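Local structure of homoserine O-acetyltransferase (Bacillus anthracis str. 'Ames Ancestor', 3I1I) at residues V172-P185 / A308-P322. The protein probably transfers an acetyl group from acetyl-CoA to the hydroxyl of homoserine, an early step of methionine biosynthesis. Sequence-based numbering, arbitrary orientation.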
loop_
_atom_site.group_PDB
_atom_site.type_symbol
_atom_site.label_atom_id
_atom_site.label_comp_id
_atom_site.label_asym_id
_atom_site.label_seq_id
_atom_site.Cartn_x
_atom_site.Cartn_y
_atom_site.Cartn_z
ATOM N N VAL A 172 3.832 3.323 -38.597
ATOM C CA VAL A 172 2.611 2.856 -37.954
ATOM C C VAL A 172 1.358 3.367 -38.666
ATOM O O VAL A 172 1.060 4.549 -38.671
ATOM C CB VAL A 172 2.584 3.295 -36.472
ATOM C CG1 VAL A 172 1.293 2.831 -35.779
ATOM C CG2 VAL A 172 3.833 2.798 -35.716
ATOM N N GLU A 173 0.583 2.470 -39.237
ATOM C CA GLU A 173 -0.635 2.876 -39.925
ATOM C C GLU A 173 -1.780 3.162 -38.974
ATOM O O GLU A 173 -2.598 4.074 -39.219
ATOM C CB GLU A 173 -1.058 1.814 -40.923
ATOM C CG GLU A 173 -0.012 1.641 -42.007
ATOM C CD GLU A 173 -0.408 0.664 -43.089
ATOM O OE1 GLU A 173 -1.583 0.239 -43.176
ATOM O OE2 GLU A 173 0.483 0.330 -43.879
ATOM N N ARG A 174 -1.826 2.367 -37.907
ATOM C CA ARG A 174 -2.934 2.355 -36.983
ATOM C C ARG A 174 -2.432 2.045 -35.614
ATOM O O ARG A 174 -1.613 1.159 -35.440
ATOM C CB ARG A 174 -3.918 1.284 -37.370
ATOM C CG ARG A 174 -4.538 1.476 -38.718
ATOM C CD ARG A 174 -5.458 0.305 -39.097
ATOM N NE ARG A 174 -5.839 0.383 -40.492
ATOM C CZ ARG A 174 -5.018 0.140 -41.517
ATOM N NH1 ARG A 174 -3.751 -0.240 -41.334
ATOM N NH2 ARG A 174 -5.471 0.280 -42.758
HETATM N N MSE A 175 -2.948 2.746 -34.617
HETATM C CA MSE A 175 -2.619 2.414 -33.228
HETATM C C MSE A 175 -3.905 2.224 -32.426
HETATM O O MSE A 175 -4.803 3.033 -32.515
HETATM C CB MSE A 175 -1.759 3.498 -32.626
HETATM C CG MSE A 175 -1.211 3.133 -31.261
HETATM SE SE MSE A 175 -2.369 3.798 -29.838
HETATM C CE MSE A 175 -1.879 5.671 -30.013
ATOM N N ILE A 176 -4.011 1.138 -31.672
ATOM C CA ILE A 176 -5.196 0.906 -30.846
ATOM C C ILE A 176 -4.692 0.761 -29.424
ATOM O O ILE A 176 -3.908 -0.130 -29.121
ATOM C CB ILE A 176 -5.956 -0.379 -31.221
ATOM C CG1 ILE A 176 -6.365 -0.373 -32.704
ATOM C CG2 ILE A 176 -7.186 -0.545 -30.316
ATOM C CD1 ILE A 176 -7.235 -1.576 -33.138
ATOM N N GLY A 177 -5.136 1.650 -28.561
ATOM C CA GLY A 177 -4.682 1.679 -27.204
ATOM C C GLY A 177 -5.859 1.341 -26.302
ATOM O O GLY A 177 -6.809 2.156 -26.151
ATOM N N VAL A 178 -5.803 0.151 -25.709
ATOM C CA VAL A 178 -6.879 -0.344 -24.849
ATOM C C VAL A 178 -6.563 -0.138 -23.361
ATOM O O VAL A 178 -5.435 -0.385 -22.904
ATOM C CB VAL A 178 -7.146 -1.838 -25.136
ATOM C CG1 VAL A 178 -8.408 -2.320 -24.346
ATOM C CG2 VAL A 178 -7.320 -2.060 -26.631
ATOM N N ILE A 179 -7.548 0.342 -22.610
ATOM C CA ILE A 179 -7.401 0.626 -21.138
ATOM C C ILE A 179 -6.040 1.208 -20.764
ATOM O O ILE A 179 -5.339 0.675 -19.937
ATOM C CB ILE A 179 -7.764 -0.610 -20.263
ATOM C CG1 ILE A 179 -6.931 -1.864 -20.650
ATOM C CG2 ILE A 179 -9.253 -0.917 -20.414
ATOM C CD1 ILE A 179 -6.821 -2.882 -19.542
ATOM N N THR A 180 -5.689 2.321 -21.405
ATOM C CA THR A 180 -4.389 2.957 -21.263
ATOM C C THR A 180 -4.536 4.519 -21.253
ATOM O O THR A 180 -5.637 5.055 -21.319
ATOM C CB THR A 180 -3.418 2.472 -22.409
ATOM O OG1 THR A 180 -2.053 2.811 -22.092
ATOM C CG2 THR A 180 -3.806 3.093 -23.775
ATOM N N ASN A 181 -3.407 5.228 -21.185
ATOM C CA ASN A 181 -3.372 6.713 -21.186
ATOM C C ASN A 181 -2.001 7.173 -21.675
ATOM O O ASN A 181 -1.018 6.409 -21.584
ATOM C CB ASN A 181 -3.612 7.275 -19.787
ATOM C CG ASN A 181 -5.060 7.517 -19.503
ATOM O OD1 ASN A 181 -5.757 8.084 -20.335
ATOM N ND2 ASN A 181 -5.538 7.076 -18.338
ATOM N N PRO A 182 -1.926 8.409 -22.197
ATOM C CA PRO A 182 -0.668 8.909 -22.722
ATOM C C PRO A 182 0.352 9.203 -21.635
ATOM O O PRO A 182 1.538 9.316 -21.928
ATOM C CB PRO A 182 -1.065 10.192 -23.466
ATOM C CG PRO A 182 -2.369 10.561 -22.927
ATOM C CD PRO A 182 -3.029 9.360 -22.410
ATOM N N GLN A 183 -0.130 9.374 -20.409
ATOM C CA GLN A 183 0.716 9.699 -19.261
ATOM C C GLN A 183 0.146 8.973 -18.078
ATOM O O GLN A 183 -1.048 9.045 -17.870
ATOM C CB GLN A 183 0.690 11.210 -18.981
ATOM C CG GLN A 183 1.216 12.058 -20.124
ATOM C CD GLN A 183 1.089 13.567 -19.862
ATOM O OE1 GLN A 183 -0.017 14.070 -19.676
ATOM N NE2 GLN A 183 2.221 14.289 -19.892
ATOM N N ASN A 184 0.955 8.236 -17.324
ATOM C CA ASN A 184 0.387 7.451 -16.255
ATOM C C ASN A 184 -0.207 8.426 -15.225
ATOM O O ASN A 184 0.471 9.335 -14.766
ATOM C CB ASN A 184 1.403 6.542 -15.591
ATOM C CG ASN A 184 0.732 5.431 -14.801
ATOM O OD1 ASN A 184 -0.034 4.676 -15.384
ATOM N ND2 ASN A 184 1.013 5.317 -13.495
ATOM N N PRO A 185 -1.490 8.266 -14.899
ATOM C CA PRO A 185 -2.079 9.197 -13.946
ATOM C C PRO A 185 -1.311 9.245 -12.648
ATOM O O PRO A 185 -0.727 8.247 -12.229
ATOM C CB PRO A 185 -3.474 8.638 -13.715
ATOM C CG PRO A 185 -3.778 7.911 -14.989
ATOM C CD PRO A 185 -2.456 7.273 -15.382
ATOM N N ALA A 308 -0.506 7.919 -37.378
ATOM C CA ALA A 308 -1.378 6.738 -37.439
ATOM C C ALA A 308 -2.837 7.166 -37.264
ATOM O O ALA A 308 -3.120 8.185 -36.643
ATOM C CB ALA A 308 -1.009 5.765 -36.361
ATOM N N ASN A 309 -3.758 6.390 -37.816
ATOM C CA ASN A 309 -5.164 6.461 -37.404
ATOM C C ASN A 309 -5.161 5.981 -35.977
ATOM O O ASN A 309 -4.554 4.959 -35.720
ATOM C CB ASN A 309 -6.031 5.492 -38.235
ATOM C CG ASN A 309 -6.396 6.024 -39.613
ATOM O OD1 ASN A 309 -5.855 7.001 -40.080
ATOM N ND2 ASN A 309 -7.344 5.367 -40.261
ATOM N N VAL A 310 -5.785 6.699 -35.052
ATOM C CA VAL A 310 -5.715 6.326 -33.625
ATOM C C VAL A 310 -7.089 5.962 -33.047
ATOM O O VAL A 310 -8.055 6.703 -33.252
ATOM C CB VAL A 310 -5.084 7.471 -32.767
ATOM C CG1 VAL A 310 -5.355 7.272 -31.247
ATOM C CG2 VAL A 310 -3.565 7.588 -33.064
ATOM N N LEU A 311 -7.155 4.815 -32.353
ATOM C CA LEU A 311 -8.359 4.348 -31.642
ATOM C C LEU A 311 -8.025 4.081 -30.169
ATOM O O LEU A 311 -7.177 3.241 -29.861
ATOM C CB LEU A 311 -8.918 3.064 -32.282
ATOM C CG LEU A 311 -10.194 2.451 -31.616
ATOM C CD1 LEU A 311 -11.425 3.459 -31.574
ATOM C CD2 LEU A 311 -10.612 1.154 -32.269
HETATM N N MSE A 312 -8.663 4.821 -29.261
HETATM C CA MSE A 312 -8.497 4.601 -27.812
HETATM C C MSE A 312 -9.784 3.919 -27.267
HETATM O O MSE A 312 -10.928 4.355 -27.556
HETATM C CB MSE A 312 -8.247 5.924 -27.084
HETATM C CG MSE A 312 -7.018 6.767 -27.497
HETATM SE SE MSE A 312 -5.370 5.762 -27.284
HETATM C CE MSE A 312 -5.272 5.996 -25.341
ATOM N N ILE A 313 -9.585 2.838 -26.504
ATOM C CA ILE A 313 -10.670 2.042 -25.944
ATOM C C ILE A 313 -10.514 1.977 -24.427
ATOM O O ILE A 313 -9.917 1.050 -23.891
ATOM C CB ILE A 313 -10.684 0.634 -26.528
ATOM C CG1 ILE A 313 -10.724 0.689 -28.060
ATOM C CG2 ILE A 313 -11.889 -0.188 -26.009
ATOM C CD1 ILE A 313 -10.594 -0.763 -28.719
ATOM N N PRO A 314 -10.998 3.014 -23.726
ATOM C CA PRO A 314 -10.992 2.999 -22.273
ATOM C C PRO A 314 -12.273 2.345 -21.711
ATOM O O PRO A 314 -13.271 2.178 -22.415
ATOM C CB PRO A 314 -10.982 4.475 -21.930
ATOM C CG PRO A 314 -11.795 5.081 -22.965
ATOM C CD PRO A 314 -11.472 4.314 -24.229
ATOM N N CYS A 315 -12.212 2.017 -20.438
ATOM C CA CYS A 315 -13.338 1.564 -19.714
ATOM C C CYS A 315 -13.699 2.617 -18.703
ATOM O O CYS A 315 -12.879 2.999 -17.857
ATOM C CB CYS A 315 -13.015 0.263 -18.968
ATOM S SG CYS A 315 -14.539 -0.369 -18.149
ATOM N N LYS A 316 -14.951 3.044 -18.756
ATOM C CA LYS A 316 -15.480 4.076 -17.877
ATOM C C LYS A 316 -15.330 3.811 -16.371
ATOM O O LYS A 316 -15.229 4.746 -15.584
ATOM C CB LYS A 316 -16.945 4.229 -18.182
ATOM C CG LYS A 316 -17.655 5.314 -17.375
ATOM C CD LYS A 316 -19.052 5.493 -17.954
ATOM C CE LYS A 316 -19.519 6.934 -17.864
ATOM N NZ LYS A 316 -19.942 7.177 -16.484
ATOM N N GLN A 317 -15.325 2.538 -15.984
ATOM C CA GLN A 317 -15.142 2.152 -14.603
ATOM C C GLN A 317 -13.686 1.849 -14.239
ATOM O O GLN A 317 -13.411 1.329 -13.154
ATOM C CB GLN A 317 -15.998 0.924 -14.315
ATOM C CG GLN A 317 -17.477 1.213 -14.206
ATOM C CD GLN A 317 -18.169 1.435 -15.524
ATOM O OE1 GLN A 317 -17.849 0.821 -16.566
ATOM N NE2 GLN A 317 -19.117 2.338 -15.508
ATOM N N ASP A 318 -12.752 2.147 -15.135
ATOM C CA ASP A 318 -11.320 1.878 -14.863
ATOM C C ASP A 318 -10.821 2.866 -13.843
ATOM O O ASP A 318 -10.831 4.078 -14.117
ATOM C CB ASP A 318 -10.512 2.057 -16.149
ATOM C CG ASP A 318 -9.146 1.467 -16.076
ATOM O OD1 ASP A 318 -8.512 1.403 -14.980
ATOM O OD2 ASP A 318 -8.706 1.085 -17.166
ATOM N N LEU A 319 -10.407 2.351 -12.682
ATOM C CA LEU A 319 -9.820 3.149 -11.630
ATOM C C LEU A 319 -8.328 3.390 -11.817
ATOM O O LEU A 319 -7.741 4.305 -11.168
ATOM C CB LEU A 319 -10.014 2.489 -10.280
ATOM C CG LEU A 319 -11.443 2.271 -9.764
ATOM C CD1 LEU A 319 -11.394 1.222 -8.621
ATOM C CD2 LEU A 319 -12.135 3.562 -9.296
ATOM N N LEU A 320 -7.676 2.562 -12.632
ATOM C CA LEU A 320 -6.214 2.686 -12.831
ATOM C C LEU A 320 -5.939 3.674 -13.928
ATOM O O LEU A 320 -4.977 4.419 -13.854
ATOM C CB LEU A 320 -5.557 1.355 -13.203
ATOM C CG LEU A 320 -5.416 0.365 -12.059
ATOM C CD1 LEU A 320 -5.182 -1.029 -12.667
ATOM C CD2 LEU A 320 -4.279 0.781 -11.097
ATOM N N GLN A 321 -6.797 3.686 -14.934
ATOM C CA GLN A 321 -6.600 4.505 -16.103
ATOM C C GLN A 321 -7.882 5.278 -16.424
ATOM O O GLN A 321 -8.682 4.863 -17.276
ATOM C CB GLN A 321 -6.190 3.618 -17.288
ATOM C CG GLN A 321 -4.788 2.950 -17.152
ATOM C CD GLN A 321 -3.669 3.956 -16.966
ATOM O OE1 GLN A 321 -3.794 5.148 -17.312
ATOM N NE2 GLN A 321 -2.599 3.511 -16.365
ATOM N N PRO A 322 -8.090 6.411 -15.732
ATOM C CA PRO A 322 -9.305 7.186 -15.918
ATOM C C PRO A 322 -9.489 7.601 -17.363
ATOM O O PRO A 322 -8.561 8.073 -18.020
ATOM C CB PRO A 322 -9.062 8.393 -15.037
ATOM C CG PRO A 322 -8.157 7.894 -13.971
ATOM C CD PRO A 322 -7.242 6.981 -14.677
HETATM O O HOH W 1 -8.281 4.812 -20.112
#
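Q321 spends both ends of its amide on two asparagines of the loop after strand 174-178, where two neighbouring parallel strands of an alpha/beta hydrolase fold run out. Its OE1 accepts from N181 ND2 at 2.8 Å, in the plane of the Q321 carbonyl, while its NE2 donates to N184 OD1 at 3.0 Å; the side chain reaches both because it bends at chi2 (-58°). With one bond on each end, the rotation of the Q321 amide is set. N184 ND2 is in turn hydrogen-bonded to S189 OG. The N181 and Q321 side chains run past one another head to tail, with their amide planes 60° apart, and N181 ND2 also donates to P322 O.

Earlier in the two segments the backbones form a regular parallel ladder, from N309 N on E173 O to I179 N on I313 O (2.8 Å). On one face of the sheet I176 CG2 meets I313 CD1 at 3.8 Å; on the other, the bent chain of M312 passes beside G177, which has no side chain to obstruct it, and sets its CE 3.6 Å from T180 CG2.

Beyond strand 309-313 the chain turns to D318, probably the acid of a Ser-His-Asp triad with S155 and H351. Its OD1 accepts from L320 N, an Asx turn, and from Q321 N, which extends it to an Asx motif, while OD2 bonds H351 ND1 and lies 3.7 Å from I179 CB.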